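Local coordinates for protein LYND (Lyngbya aestuarii, PDB 4V1T) that probably uses ATP and magnesium to cyclodehydrate cysteine residues of a precursor peptide into thiazolines, as a heterocyclase of the YcaO family, at residues S407-T412 with I634-T639; L628-A633 with K691-D696; G420-V425 with I725-V730; A385-G390 with K403-G408. One frame throughout, in Å; residues are numbered along the deposited sequence.

Contact 1. Residues S407-T412 with I634-T639; sequences SGKGKT and ILRAVT. With ADP (adenosine-5'-diphosphate), chain L.
K409 leaves strand 407-410 pointing at helix 634-639, and its side chain crosses that of T639 at about a right angle. CG takes the crowded position between the backbone N and the carbonyl carbon (chi1 60°), and from there the chain is fully extended. K409 CD lies 3.8 Å from T639 OG1, and the ammonium reaches the diphosphate of ADP, a span suited to a long, flexible lysine. There K409 NZ donates to R636 O at 3.2 Å, from above the carbonyl plane, and weakly to ADP O2B; a further bond runs from K409 NZ to E640 OE2. K409 NZ also stands 3.7 Å above the R636 guanidinium plane, offset toward its rim. The carboxylate and the phosphates probably make this meeting of two cations tolerable.

R636, bent at chi3 (58°), turns the edge of its guanidinium to ADP: R636 NH1 donates to ADP O1A and R636 NH2 to ADP O3A, each at 2.7 Å, the second nearly straight (172°). T639 OG1 turns back onto L635 O at 2.6 Å, on a lone pair in the carbonyl plane, which leaves CG2 against G410. Farther out, K411 CD lies 3.7 Å from L635 CD2, while K411 NZ forms a salt bridge with E575. The helix rests L635 and V638 on helix 576-587; the strand pairs with 381-385 and leads through T412, an N-cap, into helix 413-429.

Contact 2. Residues L628-A633 with K691-D696; sequences LDPTIA and KRWSDD
The indole of W693 is sandwiched: K691 CG lies over one face, 3.5 Å above the plane, and D629 covers the opposite one. D629 CB sits 3.8 Å from the centroid of the W693 six-membered ring and 8° off its normal, a CH-pi contact. Beyond it the carboxylate stacks almost parallel to the ring, the planes 6° apart, with D629 CG 3.7 Å from W693 CH2. H343 adds an edge-to-face contact with the indole, and P630 CD approaches W693 CZ3 obliquely at 3.8 Å. D629 reaches this position because CG is anti to its backbone N (chi1 -173°), and the same conformation makes it the N-cap of helix 630-649: D629 OD1 accepts from T631 N at 3.0 Å, from above the carboxylate plane. Aspartate suits such a cap, and P630, with no N-H to offer, suits the first turn. The other segment also ends in a cap. S694 OG accepts from D696 N at 2.9 Å in an ST turn, and D696 then caps helix 697-710 through Y698 N. At the root of the indole, L628 and W693 run past each other in opposite directions, L628 CB 3.7 Å from W693 CB, and L628 CD1 lies against R692 O; the guanidinium of R692 donates to L601 O.

Contact 3. Residues G420-V425 with I725-V730; sequences GLCEAV and IGLNVV. With MG (magnesium ion), chain M; ADP (adenosine-5'-diphosphate), chain L.
Three side chains of helix 420-425, C422, E423 and V425, have different tasks. V425 sets CG1 anti to its backbone N (chi1 176°), which drives that methyl tip to tip against I725 CG2 at 3.2 Å, tighter than usual van der Waals contact. L727, whose CG is also anti to N (chi1 -174°), crosses V425 obliquely and brings CD2 to 3.8 Å from V425 CG1. V729 CG2 lies beside V425 O, so branched aliphatic side chains make up the joint between the helix and the run into strand 728-733. G726 makes the turn before L727 with a positive phi (94°), where a CB would jam against I725 O. C422 swings SG beside its backbone N, between L727 CD2 at 3.9 Å and the adenine, with C422 SG 3.2 Å from ADP N3; a small, polarisable thiol fits both neighbours. E423 leaves in the other direction, extended, its CB and CG along the ribose and its OE2 2.0 Å from MG. ADP O3B, three waters and one further atom complete the coordination, while E423 OE1 accepts from S407 N. V425 and C422 thus pack on 725-729, while the carboxylate of E423 holds magnesium against the beta-phosphate, whose charge the metal would help to neutralise.

Contact 4. Residues A385-G390 with K403-G408; sequences AGHSFG and KHKSSG
A hydrogen-bonded antiparallel pair, A385 with S406, closes the end of the strand 381-385 and strand 406-410 pairing in a three-stranded sheet. A385 N donates to S406 O at 2.8 Å with an N-H...O angle of 144°, from above the carbonyl plane rather than along a lone pair. The side chains of both residues lie on the face that packs against helix 413-429, where each touches A424; their small size lets the helix come close. S406 CB is 3.3 Å from A385 O, and its OG stands beside the backbone N (chi1 -63°). S407 turns to the opposite face, its OG bonded to Y383 O and Q643. H387, which loses the most surface here, lies beyond the end of the sheet, beside the loop that leads into strand 406-410. Its CG occupies the crowded position between the backbone N and the carbonyl carbon (chi1 68°), folding the imidazole over the incoming segment. H387 CB rests 3.7 Å from H404 O, K403 O lies over one ring face, and K405 CG meets the ring edge in plane, 4.0 Å from H387 CD2. K405 then runs extended away from the contact. The imidazole is fixed from its own side: H387 ND1 donates to S388 O at 3.1 Å, with that oxygen close to the ring plane.

Overall arrangement
Contacts 1 and 3 grip ADP from different elements: contact 1 meets the diphosphate through the strand and helix 630-649, contact 3 the adenine, ribose and magnesium through helix 413-429. Their centres lie 18 Å apart, yet they join where S407 N meets E423 OE1 at 3.1 Å, so the strand probably orients the E423 carboxylate, a second-shell role. Contact 4 shares S407 and G408 with contact 1 and so lies next to the same carboxylate; its centre is 12 Å from that of contact 3, and A385 CB packs 3.1 Å from G420 O. Contact 2 caps the start of the helix that supplies R636; its centre is 16 Å from that of contact 1, and its D629 side chain lies about 14 Å from ADP.

Contact 1. Residues S407-T412 with I634-T639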
# COMPACT_ATOMS: atom_id res chain seq x y z
N SER B 407 6.12 -0.61 17.93
CA SER B 407 7.15 -0.59 16.91
C SER B 407 7.39 -1.97 16.35
O SER B 407 7.17 -2.98 17.04
CB SER B 407 8.45 -0.02 17.50
OG SER B 407 9.45 0.08 16.51
N GLY B 408 7.88 -2.02 15.12
CA GLY B 408 8.21 -3.26 14.45
C GLY B 408 9.68 -3.32 14.11
O GLY B 408 10.32 -2.29 13.88
N LYS B 409 10.22 -4.54 14.09
CA LYS B 409 11.63 -4.77 13.76
C LYS B 409 11.72 -6.00 12.87
O LYS B 409 10.89 -6.90 12.97
CB LYS B 409 12.45 -4.98 15.03
CG LYS B 409 12.00 -6.17 15.87
CD LYS B 409 12.82 -6.33 17.15
CE LYS B 409 12.36 -7.55 17.94
NZ LYS B 409 13.23 -7.80 19.12
N GLY B 410 12.72 -6.05 12.01
CA GLY B 410 12.89 -7.19 11.15
C GLY B 410 14.17 -7.24 10.34
O GLY B 410 14.84 -6.23 10.12
N LYS B 411 14.49 -8.45 9.90
CA LYS B 411 15.56 -8.69 8.96
C LYS B 411 15.17 -8.22 7.58
O LYS B 411 16.01 -7.93 6.74
CB LYS B 411 15.86 -10.19 8.92
CG LYS B 411 17.09 -10.58 8.14
CD LYS B 411 17.35 -12.07 8.30
CE LYS B 411 18.15 -12.62 7.15
NZ LYS B 411 19.09 -13.67 7.62
N THR B 412 13.86 -8.17 7.35
CA THR B 412 13.30 -7.70 6.09
C THR B 412 12.20 -6.68 6.36
O THR B 412 11.73 -6.55 7.49
CB THR B 412 12.71 -8.87 5.26
OG1 THR B 412 11.57 -9.41 5.94
CG2 THR B 412 13.76 -9.96 5.08
N ILE B 634 19.57 -14.42 18.06
CA ILE B 634 20.52 -13.34 17.80
C ILE B 634 19.88 -12.33 16.88
O ILE B 634 20.07 -11.12 17.03
CB ILE B 634 21.82 -13.88 17.16
CG1 ILE B 634 22.55 -14.83 18.13
CG2 ILE B 634 22.75 -12.73 16.78
CD1 ILE B 634 23.64 -15.65 17.48
N LEU B 635 19.11 -12.82 15.91
CA LEU B 635 18.42 -11.97 14.96
C LEU B 635 17.45 -11.03 15.67
O LEU B 635 17.36 -9.85 15.34
CB LEU B 635 17.68 -12.83 13.93
CG LEU B 635 17.26 -12.18 12.61
CD1 LEU B 635 18.45 -11.54 11.91
CD2 LEU B 635 16.62 -13.24 11.72
N ARG B 636 16.71 -11.57 16.64
CA ARG B 636 15.77 -10.77 17.41
C ARG B 636 16.52 -9.70 18.18
O ARG B 636 16.14 -8.53 18.16
CB ARG B 636 14.99 -11.65 18.38
CG ARG B 636 13.93 -12.52 17.71
CD ARG B 636 13.04 -13.17 18.76
NE ARG B 636 12.38 -12.17 19.60
CZ ARG B 636 11.34 -11.43 19.23
NH1 ARG B 636 10.81 -11.56 18.02
NH2 ARG B 636 10.83 -10.54 20.07
N ALA B 637 17.58 -10.11 18.86
CA ALA B 637 18.37 -9.20 19.68
C ALA B 637 18.93 -8.06 18.85
O ALA B 637 18.77 -6.88 19.18
CB ALA B 637 19.50 -9.96 20.37
N VAL B 638 19.57 -8.41 17.75
CA VAL B 638 20.31 -7.43 16.97
C VAL B 638 19.40 -6.51 16.16
O VAL B 638 19.78 -5.38 15.86
CB VAL B 638 21.32 -8.14 16.05
CG1 VAL B 638 20.63 -8.77 14.82
CG2 VAL B 638 22.38 -7.18 15.63
N THR B 639 18.20 -6.99 15.80
CA THR B 639 17.23 -6.13 15.11
C THR B 639 16.53 -5.22 16.12
O THR B 639 16.00 -4.17 15.76
CB THR B 639 16.18 -6.95 14.33
OG1 THR B 639 15.60 -7.94 15.18
CG2 THR B 639 16.80 -7.62 13.12
PB ADP L . 9.08 -7.88 20.74
O1B ADP L . 8.34 -8.57 21.86
O2B ADP L . 10.57 -7.85 20.92
O3B ADP L . 8.47 -6.55 20.39
PA ADP L . 8.62 -8.49 17.94
O1A ADP L . 9.31 -9.53 17.08
O2A ADP L . 8.93 -7.02 17.70
O3A ADP L . 8.83 -8.88 19.49
O5' ADP L . 7.04 -8.70 17.78
C5' ADP L . 6.12 -7.75 18.27
C4' ADP L . 4.77 -8.44 18.41
O4' ADP L . 4.24 -8.75 17.13
C3' ADP L . 4.89 -9.76 19.15
O3' ADP L . 3.73 -9.92 19.95
C2' ADP L . 4.90 -10.82 18.08
O2' ADP L . 4.25 -12.03 18.49
C1' ADP L . 4.12 -10.16 16.96
N9 ADP L . 4.63 -10.58 15.63
C8 ADP L . 5.85 -10.33 15.12
N7 ADP L . 5.96 -10.86 13.87
C5 ADP L . 4.80 -11.45 13.58
C6 ADP L . 4.25 -12.20 12.43
N6 ADP L . 5.02 -12.40 11.34
N1 ADP L . 2.98 -12.66 12.52
C2 ADP L . 2.22 -12.46 13.61
N3 ADP L . 2.67 -11.79 14.70
C4 ADP L . 3.92 -11.27 14.74
O HOH W 1 13.01 -9.11 22.05

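Contact 2. Residues L628-A633 with K691-D696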
# COMPACT_ATOMS: atom_id res chain seq x y z
N LEU B 628 14.35 -20.95 20.35
CA LEU B 628 14.94 -22.28 20.35
C LEU B 628 16.09 -22.30 19.34
O LEU B 628 17.11 -22.95 19.56
CB LEU B 628 13.89 -23.35 20.04
CG LEU B 628 12.91 -23.68 21.18
CD1 LEU B 628 11.83 -24.65 20.71
CD2 LEU B 628 13.63 -24.26 22.39
N ASP B 629 15.92 -21.56 18.26
CA ASP B 629 16.94 -21.43 17.22
C ASP B 629 17.82 -20.23 17.52
O ASP B 629 17.35 -19.10 17.48
CB ASP B 629 16.27 -21.25 15.85
CG ASP B 629 17.26 -21.28 14.70
OD1 ASP B 629 18.48 -21.11 14.93
OD2 ASP B 629 16.82 -21.47 13.54
N PRO B 630 19.11 -20.48 17.84
CA PRO B 630 19.98 -19.38 18.27
C PRO B 630 20.19 -18.35 17.18
O PRO B 630 20.43 -17.18 17.49
CB PRO B 630 21.30 -20.09 18.60
CG PRO B 630 21.28 -21.33 17.80
CD PRO B 630 19.84 -21.75 17.74
N THR B 631 20.09 -18.77 15.92
CA THR B 631 20.19 -17.86 14.80
C THR B 631 19.09 -16.81 14.89
O THR B 631 19.34 -15.62 14.72
CB THR B 631 20.09 -18.61 13.45
OG1 THR B 631 21.20 -19.52 13.32
CG2 THR B 631 20.11 -17.66 12.30
N ILE B 632 17.87 -17.25 15.18
CA ILE B 632 16.73 -16.35 15.28
C ILE B 632 16.85 -15.50 16.54
O ILE B 632 16.48 -14.33 16.54
CB ILE B 632 15.38 -17.12 15.30
CG1 ILE B 632 15.28 -18.11 14.13
CG2 ILE B 632 14.21 -16.14 15.29
CD1 ILE B 632 15.53 -17.53 12.76
N ALA B 633 17.35 -16.10 17.61
CA ALA B 633 17.50 -15.39 18.88
C ALA B 633 18.44 -14.19 18.71
O ALA B 633 18.13 -13.09 19.16
CB ALA B 633 18.01 -16.33 19.96
N LYS B 691 20.27 -28.23 19.02
CA LYS B 691 19.04 -28.02 18.26
C LYS B 691 17.88 -28.74 18.94
O LYS B 691 17.89 -29.96 19.07
CB LYS B 691 19.25 -28.52 16.83
CG LYS B 691 18.06 -28.36 15.90
CD LYS B 691 18.44 -28.78 14.49
CE LYS B 691 17.30 -28.57 13.50
NZ LYS B 691 17.71 -28.98 12.12
N ARG B 692 16.87 -27.98 19.35
CA ARG B 692 15.72 -28.54 20.07
C ARG B 692 14.37 -28.05 19.56
O ARG B 692 13.36 -28.17 20.27
CB ARG B 692 15.85 -28.23 21.56
CG ARG B 692 17.09 -28.85 22.20
CD ARG B 692 16.95 -28.91 23.71
NE ARG B 692 16.97 -27.59 24.33
CZ ARG B 692 16.80 -27.37 25.63
NH1 ARG B 692 16.60 -28.38 26.46
NH2 ARG B 692 16.83 -26.13 26.10
N TRP B 693 14.34 -27.52 18.34
CA TRP B 693 13.09 -27.08 17.72
C TRP B 693 12.70 -28.03 16.59
O TRP B 693 13.56 -28.58 15.92
CB TRP B 693 13.23 -25.65 17.17
CG TRP B 693 14.12 -25.55 15.98
CD1 TRP B 693 13.76 -25.71 14.67
CD2 TRP B 693 15.52 -25.27 15.97
NE1 TRP B 693 14.85 -25.55 13.85
CE2 TRP B 693 15.94 -25.28 14.63
CE3 TRP B 693 16.47 -25.01 16.97
CZ2 TRP B 693 17.27 -25.04 14.26
CZ3 TRP B 693 17.78 -24.78 16.61
CH2 TRP B 693 18.17 -24.79 15.26
N SER B 694 11.40 -28.20 16.41
CA SER B 694 10.86 -29.07 15.36
C SER B 694 10.35 -28.23 14.20
O SER B 694 10.78 -27.09 14.03
CB SER B 694 9.73 -29.92 15.93
OG SER B 694 8.58 -29.12 16.14
N ASP B 695 9.45 -28.79 13.40
CA ASP B 695 8.76 -28.04 12.35
C ASP B 695 7.30 -27.85 12.71
O ASP B 695 6.49 -27.45 11.88
CB ASP B 695 8.89 -28.75 11.00
CG ASP B 695 10.28 -28.61 10.41
OD1 ASP B 695 10.57 -27.54 9.83
OD2 ASP B 695 11.08 -29.57 10.51
N ASP B 696 6.97 -28.15 13.96
CA ASP B 696 5.63 -27.98 14.47
C ASP B 696 5.67 -27.01 15.63
O ASP B 696 6.40 -27.22 16.60
CB ASP B 696 5.04 -29.31 14.91
CG ASP B 696 3.54 -29.26 15.08
OD1 ASP B 696 3.02 -28.19 15.49
OD2 ASP B 696 2.88 -30.28 14.81

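Contact 3. Residues G420-V425 with I725-V730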
# COMPACT_ATOMS: atom_id res chain seq x y z
N GLY B 420 5.31 -4.66 13.65
CA GLY B 420 4.74 -3.42 14.18
C GLY B 420 3.23 -3.51 14.31
O GLY B 420 2.65 -3.10 15.32
N LEU B 421 2.58 -4.04 13.29
CA LEU B 421 1.13 -4.17 13.29
C LEU B 421 0.67 -5.09 14.43
O LEU B 421 -0.26 -4.77 15.16
CB LEU B 421 0.64 -4.72 11.95
CG LEU B 421 -0.84 -5.12 11.87
CD1 LEU B 421 -1.75 -3.93 12.12
CD2 LEU B 421 -1.14 -5.73 10.52
N CYS B 422 1.33 -6.23 14.56
CA CYS B 422 0.92 -7.24 15.53
C CYS B 422 1.24 -6.83 16.97
O CYS B 422 0.53 -7.25 17.89
CB CYS B 422 1.56 -8.58 15.19
SG CYS B 422 0.96 -9.30 13.63
N GLU B 423 2.27 -6.02 17.17
CA GLU B 423 2.54 -5.51 18.52
C GLU B 423 1.46 -4.53 18.93
O GLU B 423 1.02 -4.51 20.08
CB GLU B 423 3.91 -4.82 18.61
CG GLU B 423 4.54 -4.93 20.00
CD GLU B 423 5.75 -4.04 20.21
OE1 GLU B 423 5.61 -2.79 20.14
OE2 GLU B 423 6.85 -4.58 20.45
N ALA B 424 1.01 -3.72 17.98
CA ALA B 424 -0.02 -2.73 18.27
C ALA B 424 -1.34 -3.43 18.67
O ALA B 424 -2.02 -3.02 19.61
CB ALA B 424 -0.22 -1.81 17.09
N VAL B 425 -1.68 -4.50 17.96
CA VAL B 425 -2.87 -5.29 18.28
C VAL B 425 -2.66 -6.08 19.57
O VAL B 425 -3.60 -6.30 20.34
CB VAL B 425 -3.23 -6.25 17.14
CG1 VAL B 425 -4.41 -7.12 17.52
CG2 VAL B 425 -3.55 -5.47 15.87
N ILE B 725 -11.18 -8.64 16.84
CA ILE B 725 -9.80 -8.43 16.37
C ILE B 725 -9.36 -9.60 15.50
O ILE B 725 -8.85 -9.39 14.40
CB ILE B 725 -8.83 -8.30 17.56
CG1 ILE B 725 -9.17 -7.06 18.39
CG2 ILE B 725 -7.38 -8.24 17.08
CD1 ILE B 725 -9.01 -5.74 17.66
N GLY B 726 -9.55 -10.82 16.00
CA GLY B 726 -9.23 -12.03 15.24
C GLY B 726 -7.84 -12.54 15.55
O GLY B 726 -7.67 -13.70 15.93
N LEU B 727 -6.84 -11.68 15.38
CA LEU B 727 -5.46 -12.02 15.70
C LEU B 727 -5.34 -12.51 17.14
O LEU B 727 -5.80 -11.85 18.07
CB LEU B 727 -4.55 -10.81 15.50
CG LEU B 727 -3.05 -11.05 15.67
CD1 LEU B 727 -2.51 -11.92 14.53
CD2 LEU B 727 -2.29 -9.73 15.75
N ASN B 728 -4.73 -13.67 17.31
CA ASN B 728 -4.58 -14.25 18.63
C ASN B 728 -3.60 -13.47 19.48
O ASN B 728 -2.51 -13.13 19.03
CB ASN B 728 -4.13 -15.70 18.53
CG ASN B 728 -5.18 -16.58 17.86
OD1 ASN B 728 -4.97 -17.08 16.77
ND2 ASN B 728 -6.30 -16.78 18.54
N VAL B 729 -4.00 -13.18 20.71
CA VAL B 729 -3.14 -12.52 21.68
C VAL B 729 -3.23 -13.26 23.01
O VAL B 729 -4.33 -13.56 23.48
CB VAL B 729 -3.51 -11.04 21.87
CG1 VAL B 729 -2.55 -10.37 22.86
CG2 VAL B 729 -3.48 -10.31 20.54
N VAL B 730 -2.07 -13.52 23.62
CA VAL B 730 -2.02 -14.19 24.92
C VAL B 730 -1.06 -13.51 25.87
O VAL B 730 -0.20 -12.73 25.45
CB VAL B 730 -1.57 -15.65 24.80
CG1 VAL B 730 -2.54 -16.45 23.93
CG2 VAL B 730 -0.16 -15.72 24.24
MG MG M . 8.84 -4.67 20.66
PB ADP L . 9.08 -7.88 20.74
O1B ADP L . 8.34 -8.57 21.86
O2B ADP L . 10.57 -7.85 20.92
O3B ADP L . 8.47 -6.55 20.39
PA ADP L . 8.62 -8.49 17.94
O1A ADP L . 9.31 -9.53 17.08
O2A ADP L . 8.93 -7.02 17.70
O3A ADP L . 8.83 -8.88 19.49
O5' ADP L . 7.04 -8.70 17.78
C5' ADP L . 6.12 -7.75 18.27
C4' ADP L . 4.77 -8.44 18.41
O4' ADP L . 4.24 -8.75 17.13
C3' ADP L . 4.89 -9.76 19.15
O3' ADP L . 3.73 -9.92 19.95
C2' ADP L . 4.90 -10.82 18.08
O2' ADP L . 4.25 -12.03 18.49
C1' ADP L . 4.12 -10.16 16.96
N9 ADP L . 4.63 -10.58 15.63
C8 ADP L . 5.85 -10.33 15.12
N7 ADP L . 5.96 -10.86 13.87
C5 ADP L . 4.80 -11.45 13.58
C6 ADP L . 4.25 -12.20 12.43
N6 ADP L . 5.02 -12.40 11.34
N1 ADP L . 2.98 -12.66 12.52
C2 ADP L . 2.22 -12.46 13.61
N3 ADP L . 2.67 -11.79 14.70
C4 ADP L . 3.92 -11.27 14.74
O HOH W 2 10.86 -4.64 20.40
O HOH W 3 8.51 -4.71 18.40
O HOH W 4 8.31 -2.72 20.40

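Contact 4. Residues A385-G390 with K403-G408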
# COMPACT_ATOMS: atom_id res chain seq x y z
N ALA B 385 4.16 1.64 14.77
CA ALA B 385 2.72 1.43 14.76
C ALA B 385 2.13 2.28 15.86
O ALA B 385 2.46 2.14 17.03
CB ALA B 385 2.39 -0.04 14.96
N GLY B 386 1.19 3.14 15.50
CA GLY B 386 0.67 4.12 16.44
C GLY B 386 0.04 3.52 17.68
O GLY B 386 -0.72 2.54 17.62
N HIS B 387 0.37 4.13 18.82
CA HIS B 387 -0.03 3.64 20.14
C HIS B 387 -1.52 3.81 20.42
O HIS B 387 -2.20 4.61 19.77
CB HIS B 387 0.79 4.35 21.22
CG HIS B 387 0.48 5.81 21.35
ND1 HIS B 387 -0.68 6.27 21.93
CD2 HIS B 387 1.17 6.91 20.95
CE1 HIS B 387 -0.69 7.59 21.90
NE2 HIS B 387 0.42 8.00 21.31
N SER B 388 -2.02 3.07 21.40
CA SER B 388 -3.44 3.12 21.77
C SER B 388 -3.66 4.03 22.99
O SER B 388 -3.45 5.24 22.90
CB SER B 388 -3.98 1.70 22.02
OG SER B 388 -4.17 1.00 20.80
N PHE B 389 -4.09 3.47 24.12
CA PHE B 389 -4.51 4.30 25.25
C PHE B 389 -4.41 3.64 26.62
O PHE B 389 -4.32 2.42 26.74
CB PHE B 389 -5.94 4.80 25.03
CG PHE B 389 -6.94 3.70 24.79
CD1 PHE B 389 -7.47 2.97 25.85
CD2 PHE B 389 -7.34 3.38 23.51
CE1 PHE B 389 -8.39 1.96 25.63
CE2 PHE B 389 -8.25 2.37 23.28
CZ PHE B 389 -8.78 1.66 24.35
N GLY B 390 -4.41 4.52 27.59
CA GLY B 390 -4.45 4.21 28.99
C GLY B 390 -5.39 5.21 29.62
O GLY B 390 -5.76 6.21 29.00
N LYS B 403 3.16 8.58 24.57
CA LYS B 403 4.42 8.03 24.13
C LYS B 403 4.30 6.52 24.07
O LYS B 403 3.19 5.98 24.06
CB LYS B 403 5.54 8.42 25.11
CG LYS B 403 5.70 9.92 25.27
CD LYS B 403 7.07 10.28 25.82
CE LYS B 403 7.39 11.74 25.55
NZ LYS B 403 8.46 12.25 26.44
N HIS B 404 5.43 5.83 24.02
CA HIS B 404 5.43 4.37 23.97
C HIS B 404 4.68 3.87 22.75
O HIS B 404 3.83 2.98 22.83
CB HIS B 404 4.83 3.78 25.25
CG HIS B 404 5.40 4.34 26.52
ND1 HIS B 404 4.94 3.98 27.77
CD2 HIS B 404 6.39 5.24 26.74
CE1 HIS B 404 5.62 4.63 28.70
NE2 HIS B 404 6.50 5.40 28.10
N LYS B 405 5.00 4.46 21.60
CA LYS B 405 4.49 3.95 20.35
C LYS B 405 4.86 2.48 20.24
O LYS B 405 5.91 2.05 20.73
CB LYS B 405 5.06 4.73 19.18
CG LYS B 405 4.63 6.19 19.13
CD LYS B 405 5.26 6.88 17.94
CE LYS B 405 4.78 8.32 17.80
NZ LYS B 405 5.43 8.99 16.64
N SER B 406 3.98 1.69 19.63
CA SER B 406 4.34 0.32 19.28
C SER B 406 5.28 0.40 18.08
O SER B 406 5.25 1.36 17.32
CB SER B 406 3.10 -0.52 18.95
OG SER B 406 2.26 -0.65 20.08
N SER B 407 6.12 -0.61 17.93
CA SER B 407 7.15 -0.59 16.91
C SER B 407 7.39 -1.97 16.35
O SER B 407 7.17 -2.98 17.04
CB SER B 407 8.45 -0.02 17.50
OG SER B 407 9.45 0.08 16.51
N GLY B 408 7.88 -2.02 15.12
CA GLY B 408 8.21 -3.26 14.45
C GLY B 408 9.68 -3.32 14.11
O GLY B 408 10.32 -2.29 13.88